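Local coordinates for uncharacterized protein (Bacteroides uniformis ATCC 8492, PDB 4Q68), which probably acts as an N-acetylmuramoyl-L-alanine amidase of the NlpC/P60 superfamily, cutting the bond between the muramoyl sugar and the peptide of cell-wall fragments, at residues Y14-V20 with C36-C41; E30-I34 with L71-Y76; K160-A165 with P219-K225. All blocks are in the same frame, centred on the assembly; numbering follows the deposited sequence.

Contact 1: residues Y14-V20 with C36-C41; sequences YLDVPYV and CDEVDC. With NAG (2-acetamido-2-deoxy-beta-D-glucopyranose), chain B.
Tyr19 and Val39 form a single beta bridge, the tight part of this contact within one long loop. Val39 N gives a nearly straight bond to Pro18 O (3.1 Å), while Val20 N reaches Val39 O (2.9 Å) from above the carbonyl plane. That oxygen sits above one face of the Tyr19 ring, near CG. A chi1 of -173° turns this ring across Asp40, ring and carboxylate planes 50° apart, with Asp40 CA 4.3 Å from the ring centroid in an off-centre CH-pi contact. A water joins Tyr19 OH to Cys41 N at the start of helix 41-53, where NlpC/P60 enzymes usually carry their nucleophile, consistent with that role for Cys41. Replacing Tyr19 by an alanine would probably uncover Asp40 CA and cost the water its hydroxyl partner. Asp40 N-caps the helix through OD1 to Thr43 N, while OD2 lies 2.6 Å from NAG O6 and shares a second water with Val20 O. Tyr14 CE2 approaches Cys36 O (3.5 Å), and Val17 CG1 meets Asp37 O (3.5 Å) and Val39 CG1.

The outer side is looser. Val20 CG2 rests on Glu38 CB (3.7 Å), the Glu38 carboxylate turns to Asn35, and Pro18 touches Asp37 O through CD.

Tyr14 packs on Leu44, Tyr47 and Val48 of helix 41-53, Val39 on Ala206 and Val213 of strands 200-207 and 212-215, and Val17 is backbone-bonded to Val213.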
loop_
_atom_site.group_PDB
_atom_site.type_symbol
_atom_site.label_atom_id
_atom_site.label_comp_id
_atom_site.label_asym_id
_atom_site.label_seq_id
_atom_site.Cartn_x
_atom_site.Cartn_y
_atom_site.Cartn_z
ATOM N N TYR A 14 -4.376 -2.915 -15.260
ATOM C CA TYR A 14 -3.039 -3.473 -15.016
ATOM C C TYR A 14 -2.985 -4.998 -15.040
ATOM O O TYR A 14 -1.910 -5.562 -14.869
ATOM C CB TYR A 14 -2.480 -2.969 -13.676
ATOM C CG TYR A 14 -1.917 -1.577 -13.764
ATOM C CD1 TYR A 14 -2.744 -0.468 -13.697
ATOM C CD2 TYR A 14 -0.553 -1.356 -13.940
ATOM C CE1 TYR A 14 -2.227 0.817 -13.808
ATOM C CE2 TYR A 14 -0.033 -0.079 -14.032
ATOM C CZ TYR A 14 -0.868 1.003 -13.977
ATOM O OH TYR A 14 -0.335 2.265 -14.104
ATOM N N LEU A 15 -4.102 -5.694 -15.264
ATOM C CA LEU A 15 -4.016 -7.147 -15.311
ATOM C C LEU A 15 -2.952 -7.550 -16.322
ATOM O O LEU A 15 -2.850 -6.965 -17.406
ATOM C CB LEU A 15 -5.361 -7.790 -15.655
ATOM C CG LEU A 15 -6.429 -7.682 -14.567
ATOM C CD1 LEU A 15 -7.724 -8.256 -15.072
ATOM C CD2 LEU A 15 -6.017 -8.408 -13.292
ATOM N N ASP A 16 -2.178 -8.560 -15.949
ATOM C CA ASP A 16 -1.128 -9.173 -16.764
ATOM C C ASP A 16 0.165 -8.377 -16.830
ATOM O O ASP A 16 1.139 -8.868 -17.395
ATOM C CB ASP A 16 -1.662 -9.565 -18.156
ATOM C CG ASP A 16 -2.824 -10.523 -18.064
ATOM O OD1 ASP A 16 -2.716 -11.491 -17.270
ATOM O OD2 ASP A 16 -3.842 -10.337 -18.774
ATOM N N VAL A 17 0.214 -7.188 -16.227
ATOM C CA VAL A 17 1.471 -6.462 -16.147
ATOM C C VAL A 17 2.440 -7.275 -15.281
ATOM O O VAL A 17 2.065 -7.742 -14.203
ATOM C CB VAL A 17 1.269 -5.057 -15.569
ATOM C CG1 VAL A 17 2.607 -4.387 -15.256
ATOM C CG2 VAL A 17 0.480 -4.200 -16.552
ATOM N N PRO A 18 3.696 -7.447 -15.736
ATOM C CA PRO A 18 4.630 -8.253 -14.948
ATOM C C PRO A 18 4.973 -7.692 -13.570
ATOM O O PRO A 18 5.072 -6.479 -13.383
ATOM C CB PRO A 18 5.880 -8.308 -15.835
ATOM C CG PRO A 18 5.370 -8.120 -17.246
ATOM C CD PRO A 18 4.237 -7.142 -17.082
ATOM N N TYR A 19 5.176 -8.610 -12.640
ATOM C CA TYR A 19 5.717 -8.307 -11.330
ATOM C C TYR A 19 7.241 -8.225 -11.417
ATOM O O TYR A 19 7.894 -9.174 -11.870
ATOM C CB TYR A 19 5.336 -9.408 -10.343
ATOM C CG TYR A 19 5.725 -9.088 -8.924
ATOM C CD1 TYR A 19 7.036 -9.208 -8.493
ATOM C CD2 TYR A 19 4.774 -8.665 -8.007
ATOM C CE1 TYR A 19 7.396 -8.897 -7.188
ATOM C CE2 TYR A 19 5.123 -8.357 -6.690
ATOM C CZ TYR A 19 6.439 -8.477 -6.296
ATOM O OH TYR A 19 6.816 -8.176 -5.001
ATOM N N VAL A 20 7.804 -7.112 -10.962
ATOM C CA VAL A 20 9.248 -6.959 -10.855
ATOM C C VAL A 20 9.525 -6.210 -9.567
ATOM O O VAL A 20 8.957 -5.150 -9.328
ATOM C CB VAL A 20 9.844 -6.180 -12.041
ATOM C CG1 VAL A 20 11.355 -6.067 -11.903
ATOM C CG2 VAL A 20 9.499 -6.848 -13.355
ATOM N N CYS A 36 5.340 1.871 -15.202
ATOM C CA CYS A 36 4.013 1.282 -15.166
ATOM C C CYS A 36 3.956 -0.086 -15.852
ATOM O O CYS A 36 2.914 -0.742 -15.785
ATOM C CB CYS A 36 2.959 2.234 -15.739
ATOM S SG CYS A 36 2.836 3.805 -14.826
ATOM N N ASP A 37 5.059 -0.527 -16.465
ATOM C CA ASP A 37 5.145 -1.805 -17.170
ATOM C C ASP A 37 5.749 -2.929 -16.305
ATOM O O ASP A 37 5.782 -4.076 -16.726
ATOM C CB ASP A 37 6.004 -1.666 -18.440
ATOM C CG ASP A 37 5.522 -0.562 -19.392
ATOM O OD1 ASP A 37 4.329 -0.186 -19.381
ATOM O OD2 ASP A 37 6.358 -0.076 -20.181
ATOM N N GLU A 38 6.257 -2.573 -15.126
ATOM C CA GLU A 38 6.903 -3.520 -14.216
ATOM C C GLU A 38 6.532 -3.021 -12.832
ATOM O O GLU A 38 6.950 -1.927 -12.462
ATOM C CB GLU A 38 8.422 -3.503 -14.406
ATOM C CG GLU A 38 8.902 -3.929 -15.779
ATOM C CD GLU A 38 10.405 -3.925 -15.897
ATOM O OE1 GLU A 38 11.033 -2.937 -15.478
ATOM O OE2 GLU A 38 10.963 -4.905 -16.440
ATOM N N VAL A 39 5.753 -3.793 -12.074
ATOM C CA VAL A 39 5.219 -3.300 -10.806
ATOM C C VAL A 39 5.450 -4.284 -9.670
ATOM O O VAL A 39 5.666 -5.471 -9.896
ATOM C CB VAL A 39 3.702 -2.982 -10.919
ATOM C CG1 VAL A 39 3.446 -1.983 -12.029
ATOM C CG2 VAL A 39 2.878 -4.242 -11.118
ATOM N N ASP A 40 5.356 -3.772 -8.446
ATOM C CA ASP A 40 5.200 -4.615 -7.278
ATOM C C ASP A 40 3.880 -4.277 -6.605
ATOM O O ASP A 40 3.088 -3.518 -7.134
ATOM C CB ASP A 40 6.430 -4.552 -6.365
ATOM C CG ASP A 40 6.656 -3.194 -5.754
ATOM O OD1 ASP A 40 5.666 -2.502 -5.448
ATOM O OD2 ASP A 40 7.840 -2.828 -5.551
ATOM N N CYS A 41 3.595 -4.881 -5.466
ATOM C CA CYS A 41 2.248 -4.712 -4.908
ATOM C C CYS A 41 1.961 -3.262 -4.523
ATOM O O CYS A 41 0.810 -2.823 -4.626
ATOM C CB CYS A 41 1.968 -5.655 -3.731
ATOM S SG CYS A 41 2.939 -5.371 -2.255
HETATM C C1 NAG B . 7.757 -1.471 -0.010
HETATM C C2 NAG B . 9.060 -0.955 0.587
HETATM C C3 NAG B . 9.452 0.391 -0.015
HETATM C C4 NAG B . 9.291 0.402 -1.533
HETATM C C5 NAG B . 7.969 -0.213 -1.975
HETATM C C6 NAG B . 7.911 -0.289 -3.495
HETATM C C7 NAG B . 9.647 -1.694 2.855
HETATM C C8 NAG B . 9.526 -1.484 4.327
HETATM N N2 NAG B . 8.985 -0.864 2.044
HETATM O O1 NAG B . 7.551 -2.768 0.464
HETATM O O3 NAG B . 10.808 0.610 0.280
HETATM O O4 NAG B . 9.427 1.708 -2.042
HETATM O O5 NAG B . 7.839 -1.505 -1.422
HETATM O O6 NAG B . 8.961 -1.087 -3.983
HETATM O O7 NAG B . 10.351 -2.620 2.465
HETATM O O HOH W 1 5.151 -6.564 -3.736
HETATM O O HOH W 2 9.121 -2.790 -7.970
#

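Contact 2: residues E30-I34 with L71-Y76; sequences EELVI and LQKIRY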
loop_
_atom_site.group_PDB
_atom_site.type_symbol
_atom_site.label_atom_id
_atom_site.label_comp_id
_atom_site.label_asym_id
_atom_site.label_seq_id
_atom_site.Cartn_x
_atom_site.Cartn_y
_atom_site.Cartn_z
ATOM N N GLU A 30 17.514 9.954 -4.972
ATOM C CA GLU A 30 16.104 9.609 -5.023
ATOM C C GLU A 30 15.388 10.605 -5.925
ATOM O O GLU A 30 15.421 11.818 -5.673
ATOM C CB GLU A 30 15.501 9.665 -3.618
ATOM C CG GLU A 30 14.014 9.296 -3.552
ATOM C CD GLU A 30 13.709 7.796 -3.672
ATOM O OE1 GLU A 30 14.572 6.954 -3.345
ATOM O OE2 GLU A 30 12.552 7.469 -4.045
ATOM N N GLU A 31 14.770 10.076 -6.976
ATOM C CA GLU A 31 13.988 10.847 -7.949
ATOM C C GLU A 31 12.677 10.112 -8.187
ATOM O O GLU A 31 12.563 8.935 -7.875
ATOM C CB GLU A 31 14.746 10.979 -9.278
ATOM C CG GLU A 31 16.083 11.707 -9.140
ATOM C CD GLU A 31 16.811 11.949 -10.445
ATOM O OE1 GLU A 31 16.499 11.283 -11.457
ATOM O OE2 GLU A 31 17.727 12.795 -10.431
ATOM N N LEU A 32 11.700 10.798 -8.763
ATOM C CA LEU A 32 10.421 10.166 -9.073
ATOM C C LEU A 32 10.594 9.186 -10.229
ATOM O O LEU A 32 10.921 9.593 -11.336
ATOM C CB LEU A 32 9.388 11.221 -9.434
ATOM C CG LEU A 32 7.972 10.699 -9.678
ATOM C CD1 LEU A 32 7.331 10.136 -8.424
ATOM C CD2 LEU A 32 7.117 11.802 -10.269
ATOM N N VAL A 33 10.370 7.905 -9.964
ATOM C CA VAL A 33 10.484 6.847 -10.953
ATOM C C VAL A 33 9.081 6.392 -11.337
ATOM O O VAL A 33 8.281 6.014 -10.489
ATOM C CB VAL A 33 11.300 5.662 -10.391
ATOM C CG1 VAL A 33 11.308 4.476 -11.344
ATOM C CG2 VAL A 33 12.732 6.098 -10.069
ATOM N N ILE A 34 8.807 6.393 -12.634
ATOM C CA ILE A 34 7.549 5.917 -13.162
ATOM C C ILE A 34 7.816 4.716 -14.060
ATOM O O ILE A 34 8.422 4.856 -15.125
ATOM C CB ILE A 34 6.798 7.022 -13.920
ATOM C CG1 ILE A 34 6.575 8.229 -12.993
ATOM C CG2 ILE A 34 5.469 6.489 -14.455
ATOM C CD1 ILE A 34 5.902 9.424 -13.658
ATOM N N LEU A 71 1.284 11.159 -8.265
ATOM C CA LEU A 71 2.134 10.062 -7.831
ATOM C C LEU A 71 3.128 10.545 -6.783
ATOM O O LEU A 71 3.359 9.868 -5.776
ATOM C CB LEU A 71 2.850 9.425 -9.016
ATOM C CG LEU A 71 3.764 8.262 -8.668
ATOM C CD1 LEU A 71 2.986 7.106 -8.077
ATOM C CD2 LEU A 71 4.543 7.832 -9.891
ATOM N N GLN A 72 3.729 11.708 -7.019
ATOM C CA GLN A 72 4.691 12.265 -6.084
ATOM C C GLN A 72 4.051 12.549 -4.722
ATOM O O GLN A 72 4.667 12.308 -3.682
ATOM C CB GLN A 72 5.296 13.512 -6.680
ATOM C CG GLN A 72 6.395 14.139 -5.859
ATOM C CD GLN A 72 7.021 15.294 -6.602
ATOM O OE1 GLN A 72 7.266 15.187 -7.803
ATOM N NE2 GLN A 72 7.261 16.401 -5.911
ATOM N N LYS A 73 2.826 13.062 -4.729
ATOM C CA LYS A 73 2.177 13.365 -3.458
ATOM C C LYS A 73 1.764 12.108 -2.693
ATOM O O LYS A 73 1.680 12.155 -1.468
ATOM C CB LYS A 73 1.054 14.381 -3.592
ATOM C CG LYS A 73 -0.323 13.867 -3.842
ATOM C CD LYS A 73 -1.308 15.035 -3.827
ATOM C CE LYS A 73 -2.712 14.598 -4.125
ATOM N NZ LYS A 73 -3.655 15.746 -3.932
ATOM N N ILE A 74 1.565 10.994 -3.388
ATOM C CA ILE A 74 1.266 9.704 -2.781
ATOM C C ILE A 74 2.524 9.038 -2.237
ATOM O O ILE A 74 2.517 8.444 -1.162
ATOM C CB ILE A 74 0.597 8.789 -3.834
ATOM C CG1 ILE A 74 -0.786 9.311 -4.193
ATOM C CG2 ILE A 74 0.511 7.346 -3.347
ATOM C CD1 ILE A 74 -1.297 8.782 -5.514
ATOM N N ARG A 75 3.601 9.086 -3.006
ATOM C CA ARG A 75 4.771 8.271 -2.720
ATOM C C ARG A 75 5.712 8.910 -1.696
ATOM O O ARG A 75 6.425 8.182 -0.992
ATOM C CB ARG A 75 5.521 7.970 -4.029
ATOM C CG ARG A 75 6.818 7.211 -3.830
ATOM C CD ARG A 75 7.412 6.736 -5.134
ATOM N NE ARG A 75 6.566 5.745 -5.775
ATOM C CZ ARG A 75 6.654 5.410 -7.055
ATOM N NH1 ARG A 75 7.575 5.961 -7.839
ATOM N NH2 ARG A 75 5.791 4.519 -7.546
ATOM N N TYR A 76 5.731 10.242 -1.626
ATOM C CA TYR A 76 6.657 10.986 -0.788
ATOM C C TYR A 76 5.923 11.731 0.305
ATOM O O TYR A 76 4.805 12.218 0.129
ATOM C CB TYR A 76 7.483 11.966 -1.641
ATOM C CG TYR A 76 8.368 11.212 -2.595
ATOM C CD1 TYR A 76 9.588 10.706 -2.179
ATOM C CD2 TYR A 76 7.970 10.957 -3.902
ATOM C CE1 TYR A 76 10.382 9.953 -3.022
ATOM C CE2 TYR A 76 8.756 10.214 -4.754
ATOM C CZ TYR A 76 9.964 9.723 -4.321
ATOM O OH TYR A 76 10.728 8.970 -5.180
HETATM O O HOH W 3 10.175 7.042 -7.134
#
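Glu30 reaches Tyr76 through a bend in its chain: the side chain leaves extended at chi1 and then turns at chi2 (76°), which carries the carboxylate to the phenol. Arg75 likewise runs out straight and bends at chi3 (-66°), bringing NH1 to Val33 O. Tyr76 OH donates to Glu30 OE2 (2.6 Å), which uses its anti lone pair, away from OE1. OE1 is left to a salt bridge with Arg87. Arg75 NH1 bonds Val33 O (2.7 Å), the oxygen lying almost in the guanidinium plane and the nitrogen in the carbonyl plane, so the two flat groups meet edge on.

One water ties these two bonds together. It accepts from Val33 N (3.0 Å) and from Arg75 NH1 (2.9 Å) and donates to Tyr76 OH (2.8 Å), so the phenol oxygen donates one hydrogen bond and accepts another, which should fix the rotation of its hydroxyl.

Leu32 supplies the apolar half. Its CD1 comes to the edge of the Tyr76 ring at CE2 (3.9 Å) and also meets Leu71 CD2 (3.9 Å), which touches Ile34 CG1 as well (3.7 Å). Leu71 CD1 lies over one face of the Arg75 guanidinium.

The loop thus runs along the last two turns of helix 64-75, with Leu32 and Ile34 reaching back to Ala68, while Arg75 NE forms a salt bridge with Glu46 of the neighbouring helix 41-53.

Contact 3: residues K160-A165 with P219-K225; sequences KAKLPA and PLSQMLK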
loop_
_atom_site.group_PDB
_atom_site.type_symbol
_atom_site.label_atom_id
_atom_site.label_comp_id
_atom_site.label_asym_id
_atom_site.label_seq_id
_atom_site.Cartn_x
_atom_site.Cartn_y
_atom_site.Cartn_z
ATOM N N LYS A 160 -8.171 -11.174 10.512
ATOM C CA LYS A 160 -8.538 -11.991 9.369
ATOM C C LYS A 160 -9.716 -12.926 9.615
ATOM O O LYS A 160 -10.486 -13.164 8.682
ATOM C CB LYS A 160 -7.336 -12.736 8.803
ATOM C CG LYS A 160 -6.724 -13.775 9.676
ATOM C CD LYS A 160 -5.587 -14.367 8.887
ATOM C CE LYS A 160 -4.819 -15.378 9.654
ATOM N NZ LYS A 160 -3.588 -15.772 8.922
ATOM N N ALA A 161 -9.907 -13.414 10.833
ATOM C CA ALA A 161 -11.055 -14.285 11.107
ATOM C C ALA A 161 -12.393 -13.568 10.975
ATOM O O ALA A 161 -13.414 -14.229 10.834
ATOM C CB ALA A 161 -10.932 -14.931 12.467
ATOM N N LYS A 162 -12.372 -12.235 10.997
ATOM C CA LYS A 162 -13.580 -11.430 10.914
ATOM C C LYS A 162 -13.875 -10.964 9.495
ATOM O O LYS A 162 -14.824 -10.207 9.291
ATOM C CB LYS A 162 -13.488 -10.254 11.883
ATOM C CG LYS A 162 -13.356 -10.709 13.326
ATOM C CD LYS A 162 -13.436 -9.564 14.306
ATOM C CE LYS A 162 -13.221 -10.035 15.734
ATOM N NZ LYS A 162 -13.455 -8.943 16.705
ATOM N N LEU A 163 -13.095 -11.433 8.511
ATOM C CA LEU A 163 -13.362 -11.123 7.106
ATOM C C LEU A 163 -14.022 -12.304 6.406
ATOM O O LEU A 163 -13.368 -13.319 6.189
ATOM C CB LEU A 163 -12.078 -10.772 6.357
ATOM C CG LEU A 163 -12.352 -10.386 4.893
ATOM C CD1 LEU A 163 -13.145 -9.086 4.771
ATOM C CD2 LEU A 163 -11.060 -10.255 4.130
ATOM N N PRO A 164 -15.307 -12.181 6.032
ATOM C CA PRO A 164 -15.929 -13.260 5.281
ATOM C C PRO A 164 -15.445 -13.340 3.835
ATOM O O PRO A 164 -14.949 -12.365 3.268
ATOM C CB PRO A 164 -17.414 -12.876 5.299
ATOM C CG PRO A 164 -17.560 -11.913 6.437
ATOM C CD PRO A 164 -16.289 -11.155 6.412
ATOM N N ALA A 165 -15.662 -14.490 3.222
ATOM C CA ALA A 165 -15.398 -14.647 1.797
ATOM C C ALA A 165 -16.152 -13.625 0.952
ATOM O O ALA A 165 -15.608 -13.119 -0.027
ATOM C CB ALA A 165 -15.744 -16.062 1.355
ATOM N N PRO A 219 -10.865 -15.959 -2.467
ATOM C CA PRO A 219 -11.225 -14.710 -1.825
ATOM C C PRO A 219 -10.108 -14.170 -0.941
ATOM O O PRO A 219 -9.245 -14.915 -0.459
ATOM C CB PRO A 219 -12.462 -15.088 -1.002
ATOM C CG PRO A 219 -13.009 -16.310 -1.675
ATOM C CD PRO A 219 -11.802 -17.040 -2.130
ATOM N N LEU A 220 -10.150 -12.870 -0.711
ATOM C CA LEU A 220 -9.211 -12.234 0.203
ATOM C C LEU A 220 -9.168 -12.958 1.559
ATOM O O LEU A 220 -8.090 -13.151 2.125
ATOM C CB LEU A 220 -9.576 -10.757 0.360
ATOM C CG LEU A 220 -8.731 -9.921 1.316
ATOM C CD1 LEU A 220 -7.266 -9.944 0.991
ATOM C CD2 LEU A 220 -9.266 -8.491 1.343
ATOM N N SER A 221 -10.324 -13.375 2.068
ATOM C CA SER A 221 -10.373 -14.109 3.324
ATOM C C SER A 221 -9.465 -15.336 3.286
ATOM O O SER A 221 -8.805 -15.659 4.277
ATOM C CB SER A 221 -11.804 -14.543 3.629
ATOM O OG SER A 221 -12.338 -15.283 2.546
ATOM N N GLN A 222 -9.471 -16.061 2.165
ATOM C CA GLN A 222 -8.646 -17.262 2.012
ATOM C C GLN A 222 -7.169 -16.903 1.878
ATOM O O GLN A 222 -6.304 -17.599 2.403
ATOM C CB GLN A 222 -9.098 -18.081 0.795
ATOM C CG GLN A 222 -8.434 -19.445 0.677
ATOM C CD GLN A 222 -8.837 -20.388 1.763
ATOM O OE1 GLN A 222 -7.985 -21.040 2.398
ATOM N NE2 GLN A 222 -10.126 -20.485 1.999
HETATM N N MSE A 223 -6.871 -15.841 1.136
HETATM C CA MSE A 223 -5.487 -15.369 1.040
HETATM C C MSE A 223 -4.922 -15.140 2.430
HETATM O O MSE A 223 -3.782 -15.524 2.731
HETATM C CB MSE A 223 -5.413 -14.057 0.266
HETATM C CG MSE A 223 -5.777 -14.161 -1.205
HETATM SE SE MSE A 223 -5.698 -12.431 -2.092
HETATM C CE MSE A 223 -3.816 -12.011 -1.787
ATOM N N LEU A 224 -5.707 -14.515 3.293
ATOM C CA LEU A 224 -5.258 -14.260 4.657
ATOM C C LEU A 224 -5.086 -15.568 5.435
ATOM O O LEU A 224 -4.079 -15.772 6.103
ATOM C CB LEU A 224 -6.231 -13.323 5.376
ATOM C CG LEU A 224 -6.440 -11.943 4.740
ATOM C CD1 LEU A 224 -7.551 -11.198 5.431
ATOM C CD2 LEU A 224 -5.167 -11.107 4.783
ATOM N N LYS A 225 -6.052 -16.467 5.330
ATOM C CA LYS A 225 -5.987 -17.750 6.026
ATOM C C LYS A 225 -4.715 -18.518 5.647
ATOM O O LYS A 225 -4.111 -19.185 6.487
ATOM C CB LYS A 225 -7.245 -18.562 5.683
ATOM C CG LYS A 225 -7.541 -19.745 6.579
ATOM C CD LYS A 225 -8.934 -20.315 6.290
ATOM C CE LYS A 225 -9.210 -21.580 7.091
ATOM N NZ LYS A 225 -10.667 -21.876 7.171
HETATM O O HOH W 4 -9.227 -15.050 6.982
HETATM O O HOH W 5 -3.274 -18.456 9.294
HETATM O O HOH W 6 -12.790 -12.096 1.225
#
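Leu163 and Leu220 cross at about a right angle, the CD2 methyl of Leu163 set against CG of Leu220 (3.7 Å). The same methyl meets Leu224 CD1 (3.9 Å), so a single branch of Leu163 touches two leucines one turn apart on the buried side of helix 220-225. Leu201 of strand 200-207 packs on both Leu163 and Leu220, and Ile179 of strand 176-181 on Leu224.

Lys160 is set lengthwise against Leu224. Its CG stands between the backbone N and the carbonyl carbon (chi1 66°), and from there the chain is fully extended. CB rests on Leu224 CB (3.6 Å) and the chain passes along the carbonyl, until NZ donates to Leu224 O (2.9 Å) from well above the carbonyl plane. The ammonium group also bonds Trp230 O, at the start of strand 230-238, and a water that donates to Lys225 O.

At the other end Ser221 faces the bend at Leu163-Ala165. Its CB is tucked against Leu163 O (3.2 Å) and its OG lies close to Ala165 CA (3.2 Å). Ala165 CB in turn approaches the ring of Pro219 at CG.

Two more waters fill in the backbone links: one donates to both Lys160 O and Ser221 O, and the other accepts from Ser221 N, in the first turn of the helix, and probably donates to Pro164 O.

The polar links of the contact thus run mainly through main-chain atoms, met by water or by Lys160. Placed among carbonyl oxygens at the C-terminal end of helix 220-225, the positive charge of Lys160 is likely to be stabilised by the helix as well as by its three direct partners.

How the contacts relate
Along the chain contacts 1 and 2 interlock: their segments alternate, with 14-20, 30-34 and 36-41 all in the long loop between helices 2-12 and 41-53. Their centres are about 17 Å apart, and both pack against helix 41-53, contact 1 from its N-terminus to its middle and contact 2 through helix 64-75. Contact 3 follows later in the sequence, its centre about 24 Å from that of contact 1 and about 32 Å from that of contact 2, on the opposite side of the chain's centre from contact 2. Strand 200-207 of the antiparallel sheet touches both contacts 1 and 3. The arrangement is consistent with a single NlpC/P60-like domain.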